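Local coordinates for trehalose synthase regulatory protein (Candida albicans, PDB 5HUS), which probably regulates the trehalose synthase complex, its C-terminal domain belonging to the trehalose-phosphatase family of the HAD clan, at residues L73-Y76 against D81-I84; I92-E97 against K108-L113; K155-S158 against R163-D166. All blocks are in the same frame, centred on the assembly; numbering follows the deposited sequence.

Interaction 1: L73-Y76 against D81-I84; sequences LLSY and DLDI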
# COMPACT_ATOMS: atom_id res chain seq x y z
N LEU A 73 3.63 5.20 5.63
CA LEU A 73 2.23 4.90 5.37
C LEU A 73 2.04 4.50 3.91
O LEU A 73 2.49 5.20 3.01
CB LEU A 73 1.36 6.11 5.68
CG LEU A 73 -0.10 5.98 5.23
CD1 LEU A 73 -0.86 5.07 6.18
CD2 LEU A 73 -0.76 7.36 5.14
N LEU A 74 1.37 3.37 3.68
CA LEU A 74 1.00 2.94 2.33
C LEU A 74 -0.49 3.17 2.19
O LEU A 74 -1.29 2.59 2.94
CB LEU A 74 1.37 1.47 2.08
CG LEU A 74 0.90 0.86 0.76
CD1 LEU A 74 1.50 1.58 -0.45
CD2 LEU A 74 1.24 -0.63 0.71
N SER A 75 -0.87 4.02 1.25
CA SER A 75 -2.24 4.50 1.13
C SER A 75 -2.68 4.52 -0.32
O SER A 75 -1.86 4.75 -1.22
CB SER A 75 -2.35 5.91 1.72
OG SER A 75 -3.62 6.49 1.46
N TYR A 76 -3.97 4.29 -0.55
CA TYR A 76 -4.54 4.42 -1.90
C TYR A 76 -4.77 5.87 -2.30
O TYR A 76 -5.02 6.16 -3.47
CB TYR A 76 -5.88 3.68 -2.00
CG TYR A 76 -5.75 2.19 -2.15
CD1 TYR A 76 -5.37 1.63 -3.36
CD2 TYR A 76 -6.04 1.34 -1.09
CE1 TYR A 76 -5.26 0.25 -3.50
CE2 TYR A 76 -5.93 -0.02 -1.21
CZ TYR A 76 -5.54 -0.56 -2.42
OH TYR A 76 -5.44 -1.93 -2.55
N ASP A 81 -4.14 14.77 -1.46
CA ASP A 81 -4.87 14.49 -0.21
C ASP A 81 -3.92 14.15 0.93
O ASP A 81 -4.12 14.58 2.07
CB ASP A 81 -5.88 13.36 -0.40
CG ASP A 81 -7.12 13.81 -1.17
OD1 ASP A 81 -7.25 15.02 -1.42
OD2 ASP A 81 -7.96 12.95 -1.50
N LEU A 82 -2.88 13.36 0.65
CA LEU A 82 -1.92 12.99 1.67
C LEU A 82 -1.09 14.18 2.13
O LEU A 82 -0.76 14.29 3.31
CB LEU A 82 -1.00 11.86 1.16
CG LEU A 82 -1.74 10.52 1.09
CD1 LEU A 82 -0.94 9.48 0.32
CD2 LEU A 82 -2.09 10.02 2.49
N ASP A 83 -0.73 15.06 1.20
CA ASP A 83 0.04 16.26 1.55
C ASP A 83 -0.77 17.16 2.48
O ASP A 83 -0.23 17.75 3.41
CB ASP A 83 0.46 17.03 0.30
CG ASP A 83 1.69 16.45 -0.38
OD1 ASP A 83 2.43 15.66 0.25
OD2 ASP A 83 1.93 16.81 -1.55
N ILE A 84 -2.08 17.25 2.24
CA ILE A 84 -2.95 18.02 3.14
C ILE A 84 -3.00 17.35 4.52
O ILE A 84 -2.87 18.02 5.55
CB ILE A 84 -4.37 18.16 2.56
CG1 ILE A 84 -4.38 19.18 1.42
CG2 ILE A 84 -5.36 18.55 3.66
CD1 ILE A 84 -5.66 19.21 0.62
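Leu82 sets both of its methyl groups against the last residue but one of strand 69-74, Leu73, and against Ser75 just beyond the strand. CD2 of Leu82 is shared between the two: it lies 4.0 Å from CD2 of Leu73 and equally 4.0 Å from OG of Ser75. Within the two segments the second methyl, CD1 of Leu82, meets the serine, 4.1 Å from CB of Ser75. CB of Leu82 already points at the strand, and with CG opposite the carbonyl carbon (chi1 -73°) the branch is set so that CD2 comes between Leu73 and Ser75. On Leu73 the first torsion is different: CG stands opposite the backbone N (chi1 171°), which presents CD2 to the helix. The two leucine side chains cross at a slant, a single methyl pair making the contact.

Strand 69-74, helix 79-86 and strand 93-96 form a beta-alpha-beta unit of the main sheet, as expected of the Rossmann-like core of HAD proteins, and this small buried contact packs the helix on the C-terminal end of the strand that precedes it. Leu74, between the two contacting residues, points away from the helix, and its side chain touches Asn259 of helix 254-265.

The meeting of Ser75 with Leu82 is purely van der Waals, for OG of Ser75 takes its hydrogen bond from the amide of Leu77 in the turn leading to the helix. That bond ties the hydroxyl to the chain just beyond, and the methyls of Leu82 rest against an oxygen already engaged. Leu82 further touches Leu77 and, on the next strand, Ala96.

Interaction 2: I92-E97 against K108-L113; sequences IGLIAE and KNWISL
Trp110 has its CG opposite the carbonyl carbon (chi1 -65°) and its indole turned nearly at right angles to the CA-CB-CG plane (chi2 88°), which sends the six-membered ring toward Leu94 and Ala96. The far end of the indole does the touching. CH2 of Trp110 meets CB of Leu94 at 3.6 Å, and CZ3 of Trp110 meets CB of Ala96, also at 3.6 Å. Both carbons approach the ring at a slant. Leu94 uses the same first rotamer (chi1 -57°), and its CD1 adds a looser touch of 4.1 Å to CH2 of Trp110. The backbone shares in the contact too: CZ3 of Trp110 passes 3.8 Å from O of Leu94.

At the polar corner, the bond from NE1 of Trp110 to Asp83 OD2 restrains the rotation of the indole, and Lys103 in turn holds the carboxylate by a salt bridge to OD1. Strand 93-96 is the last parallel strand on this side of the HAD core sheet; 101-103 and 111-112 continue it antiparallel to the edge. Trp110 reaches across 101-103, touching Phe101 and Lys103, and lies beside Arg79 of helix 79-86, whose Phe86 and Leu82 pack on Leu94 and Ala96 respectively.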
# COMPACT_ATOMS: atom_id res chain seq x y z
N ILE A 92 6.60 11.06 9.11
CA ILE A 92 5.99 9.89 8.48
C ILE A 92 6.27 9.86 6.97
O ILE A 92 5.92 10.80 6.25
CB ILE A 92 4.46 9.87 8.71
CG1 ILE A 92 4.14 9.88 10.21
CG2 ILE A 92 3.82 8.67 8.02
CD1 ILE A 92 2.73 9.43 10.52
N GLY A 93 6.88 8.79 6.50
CA GLY A 93 7.05 8.62 5.07
C GLY A 93 5.71 8.31 4.42
O GLY A 93 4.82 7.72 5.06
N LEU A 94 5.56 8.71 3.17
CA LEU A 94 4.30 8.51 2.47
C LEU A 94 4.46 7.75 1.17
O LEU A 94 5.37 8.02 0.38
CB LEU A 94 3.63 9.87 2.18
CG LEU A 94 3.37 10.76 3.41
CD1 LEU A 94 2.98 12.17 2.98
CD2 LEU A 94 2.31 10.16 4.32
N ILE A 95 3.56 6.80 0.95
CA ILE A 95 3.47 6.11 -0.33
C ILE A 95 2.03 6.28 -0.83
O ILE A 95 1.10 5.81 -0.19
CB ILE A 95 3.84 4.62 -0.21
CG1 ILE A 95 5.22 4.45 0.42
CG2 ILE A 95 3.85 3.97 -1.59
CD1 ILE A 95 5.53 3.02 0.83
N ALA A 96 1.87 6.99 -1.95
CA ALA A 96 0.55 7.37 -2.44
C ALA A 96 0.09 6.50 -3.60
O ALA A 96 0.91 5.94 -4.33
CB ALA A 96 0.54 8.84 -2.86
N GLU A 97 -1.23 6.41 -3.77
CA GLU A 97 -1.87 5.60 -4.81
C GLU A 97 -1.25 4.21 -4.88
O GLU A 97 -0.89 3.71 -5.96
CB GLU A 97 -1.80 6.30 -6.17
CG GLU A 97 -2.55 7.64 -6.17
CD GLU A 97 -2.90 8.14 -7.56
OE1 GLU A 97 -3.27 7.31 -8.43
OE2 GLU A 97 -2.82 9.36 -7.77
N LYS A 108 10.92 17.01 0.31
CA LYS A 108 9.93 18.02 -0.05
C LYS A 108 9.11 17.59 -1.26
O LYS A 108 8.00 18.06 -1.47
CB LYS A 108 10.60 19.37 -0.34
CG LYS A 108 11.51 19.89 0.75
CD LYS A 108 11.94 21.33 0.45
CE LYS A 108 13.44 21.51 0.61
NZ LYS A 108 13.91 21.23 2.00
N ASN A 109 9.68 16.70 -2.06
CA ASN A 109 9.07 16.32 -3.33
C ASN A 109 8.72 14.85 -3.42
O ASN A 109 9.34 14.01 -2.77
CB ASN A 109 10.02 16.69 -4.47
CG ASN A 109 10.17 18.18 -4.64
OD1 ASN A 109 9.19 18.92 -4.55
ND2 ASN A 109 11.40 18.63 -4.86
N TRP A 110 7.71 14.54 -4.23
CA TRP A 110 7.35 13.16 -4.50
C TRP A 110 8.22 12.57 -5.58
O TRP A 110 8.54 13.23 -6.57
CB TRP A 110 5.89 13.03 -4.93
CG TRP A 110 4.89 13.40 -3.89
CD1 TRP A 110 4.38 14.64 -3.64
CD2 TRP A 110 4.24 12.50 -2.98
NE1 TRP A 110 3.46 14.57 -2.61
CE2 TRP A 110 3.36 13.27 -2.19
CE3 TRP A 110 4.32 11.12 -2.74
CZ2 TRP A 110 2.57 12.71 -1.19
CZ3 TRP A 110 3.54 10.57 -1.75
CH2 TRP A 110 2.67 11.36 -0.98
N ILE A 111 8.57 11.31 -5.39
CA ILE A 111 9.16 10.49 -6.43
C ILE A 111 8.06 9.80 -7.21
O ILE A 111 7.17 9.20 -6.62
CB ILE A 111 10.09 9.42 -5.84
CG1 ILE A 111 11.28 10.07 -5.14
CG2 ILE A 111 10.55 8.46 -6.94
CD1 ILE A 111 12.05 9.11 -4.27
N SER A 112 8.12 9.90 -8.53
CA SER A 112 7.14 9.21 -9.36
C SER A 112 7.69 7.87 -9.82
O SER A 112 8.51 7.80 -10.74
CB SER A 112 6.74 10.08 -10.55
OG SER A 112 5.68 9.48 -11.28
N LEU A 113 7.24 6.81 -9.17
CA LEU A 113 7.54 5.46 -9.62
C LEU A 113 6.73 5.18 -10.89
O LEU A 113 7.21 4.50 -11.80
CB LEU A 113 7.22 4.45 -8.52
CG LEU A 113 7.71 3.01 -8.67
CD1 LEU A 113 9.17 2.94 -9.09
CD2 LEU A 113 7.49 2.28 -7.35

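Interaction 3: K155-S158 against R163-D166; sequences KSFS and RSLD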
# COMPACT_ATOMS: atom_id res chain seq x y z
N LYS A 155 -24.64 3.07 -5.46
CA LYS A 155 -26.02 2.69 -5.17
C LYS A 155 -26.52 1.54 -6.04
O LYS A 155 -27.51 0.89 -5.71
CB LYS A 155 -26.95 3.90 -5.33
CG LYS A 155 -28.32 3.73 -4.69
CD LYS A 155 -29.24 4.89 -5.01
CE LYS A 155 -30.68 4.58 -4.62
NZ LYS A 155 -31.65 5.49 -5.30
N SER A 156 -25.82 1.28 -7.15
CA SER A 156 -26.22 0.19 -8.04
C SER A 156 -26.15 -1.15 -7.31
O SER A 156 -26.86 -2.09 -7.65
CB SER A 156 -25.35 0.15 -9.29
OG SER A 156 -24.09 -0.45 -9.03
N PHE A 157 -25.30 -1.21 -6.29
CA PHE A 157 -25.07 -2.43 -5.52
C PHE A 157 -26.29 -2.79 -4.68
O PHE A 157 -26.57 -3.97 -4.45
CB PHE A 157 -23.85 -2.27 -4.62
CG PHE A 157 -23.31 -3.57 -4.09
CD1 PHE A 157 -22.57 -4.41 -4.91
CD2 PHE A 157 -23.52 -3.93 -2.77
CE1 PHE A 157 -22.07 -5.61 -4.42
CE2 PHE A 157 -23.01 -5.12 -2.27
CZ PHE A 157 -22.29 -5.96 -3.10
N SER A 158 -27.01 -1.77 -4.21
CA SER A 158 -28.20 -2.00 -3.41
C SER A 158 -29.43 -2.14 -4.31
O SER A 158 -30.35 -2.90 -4.02
CB SER A 158 -28.39 -0.88 -2.39
OG SER A 158 -28.35 0.40 -3.01
N ARG A 163 -26.80 -7.52 -10.71
CA ARG A 163 -26.49 -6.74 -11.90
C ARG A 163 -25.19 -5.97 -11.71
O ARG A 163 -24.36 -5.88 -12.62
CB ARG A 163 -27.62 -5.76 -12.22
CG ARG A 163 -27.32 -4.85 -13.40
CD ARG A 163 -28.36 -3.75 -13.54
NE ARG A 163 -28.06 -2.87 -14.66
CZ ARG A 163 -28.81 -1.84 -15.02
NH1 ARG A 163 -29.92 -1.55 -14.35
NH2 ARG A 163 -28.46 -1.09 -16.06
N SER A 164 -25.01 -5.42 -10.51
CA SER A 164 -23.81 -4.67 -10.18
C SER A 164 -22.56 -5.54 -10.29
O SER A 164 -21.63 -5.19 -11.01
CB SER A 164 -23.93 -4.09 -8.76
OG SER A 164 -22.83 -3.24 -8.47
N LEU A 165 -22.56 -6.67 -9.59
CA LEU A 165 -21.43 -7.60 -9.63
C LEU A 165 -21.16 -8.10 -11.04
O LEU A 165 -20.00 -8.27 -11.43
CB LEU A 165 -21.69 -8.79 -8.70
CG LEU A 165 -21.60 -8.52 -7.20
CD1 LEU A 165 -22.11 -9.73 -6.43
CD2 LEU A 165 -20.17 -8.19 -6.80
N ASP A 166 -22.23 -8.35 -11.79
CA ASP A 166 -22.11 -8.79 -13.17
C ASP A 166 -21.40 -7.73 -14.01
O ASP A 166 -20.48 -8.04 -14.76
CB ASP A 166 -23.49 -9.09 -13.76
CG ASP A 166 -24.06 -10.42 -13.28
OD1 ASP A 166 -23.52 -10.98 -12.30
OD2 ASP A 166 -25.05 -10.89 -13.87
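Phe157 and Ser156 meet Ser164 and Leu165 across two consecutive helices. The phenylalanine runs along the junction: its CB lies 4.1 Å from OG of Ser164, and the ring, with CG opposite the backbone N (chi1 -164°), continues past the same hydroxyl, CD1 of Phe157 standing 3.8 Å from OG of Ser164. One atom further, CE1 of Phe157 reaches CD2 of Leu165 at 4.0 Å. Both partners sit at the rim of the ring, close to its plane, so that this is an edge contact and not a stack. The side chain also touches Asn191.

Helices 156-159 and 161-179 lie in the chain between strands 149-152 and 184-189 of a four-stranded antiparallel sheet (141-144, 149-152, 192-197, 184-189). Together with this sheet, the long helices 116-136 and 161-179 resemble the cap of trehalose-phosphatases, and the contact joins the short helix to the first turns of the second long one.

The polar half of the junction is a relay of hydroxyls. OG of Ser164 donates to OG of Ser156 over 3.1 Å, and the latter in turn bonds to the carbonyl of Ala153, just before the helix. A chi1 of 79° folds OG of Ser156 back over its own backbone, where it can serve both Ser164 and Ala153. On the far side of the short helix, OG of Ser158 bonds to O of Lys155 at 2.9 Å, and the amide of Ser158 reaches that same oxygen from the same face.

Overall arrangement
Interactions 1 and 2 form one continuous patch, their centres 8 Å apart. Strands 69-74 and 93-96 are neighbours in the main sheet, where O of Leu73 lies 2.8 Å from N of Ile95, a probable hydrogen bond. On one face, CD1 of Leu82 packs 3.6 Å from CB of Ala96, so Ala96 of interaction 2 links Leu82 to Trp110. Interaction 3 stands apart: its centre is 29 Å from that of interaction 1 and 34 Å from that of interaction 2, with nearest atoms about 17 and 22 Å away. In catalytic HAD phosphatases the active site lies between core and cap; here interactions 1 and 2 belong to the core and interaction 3 to what is probably the cap.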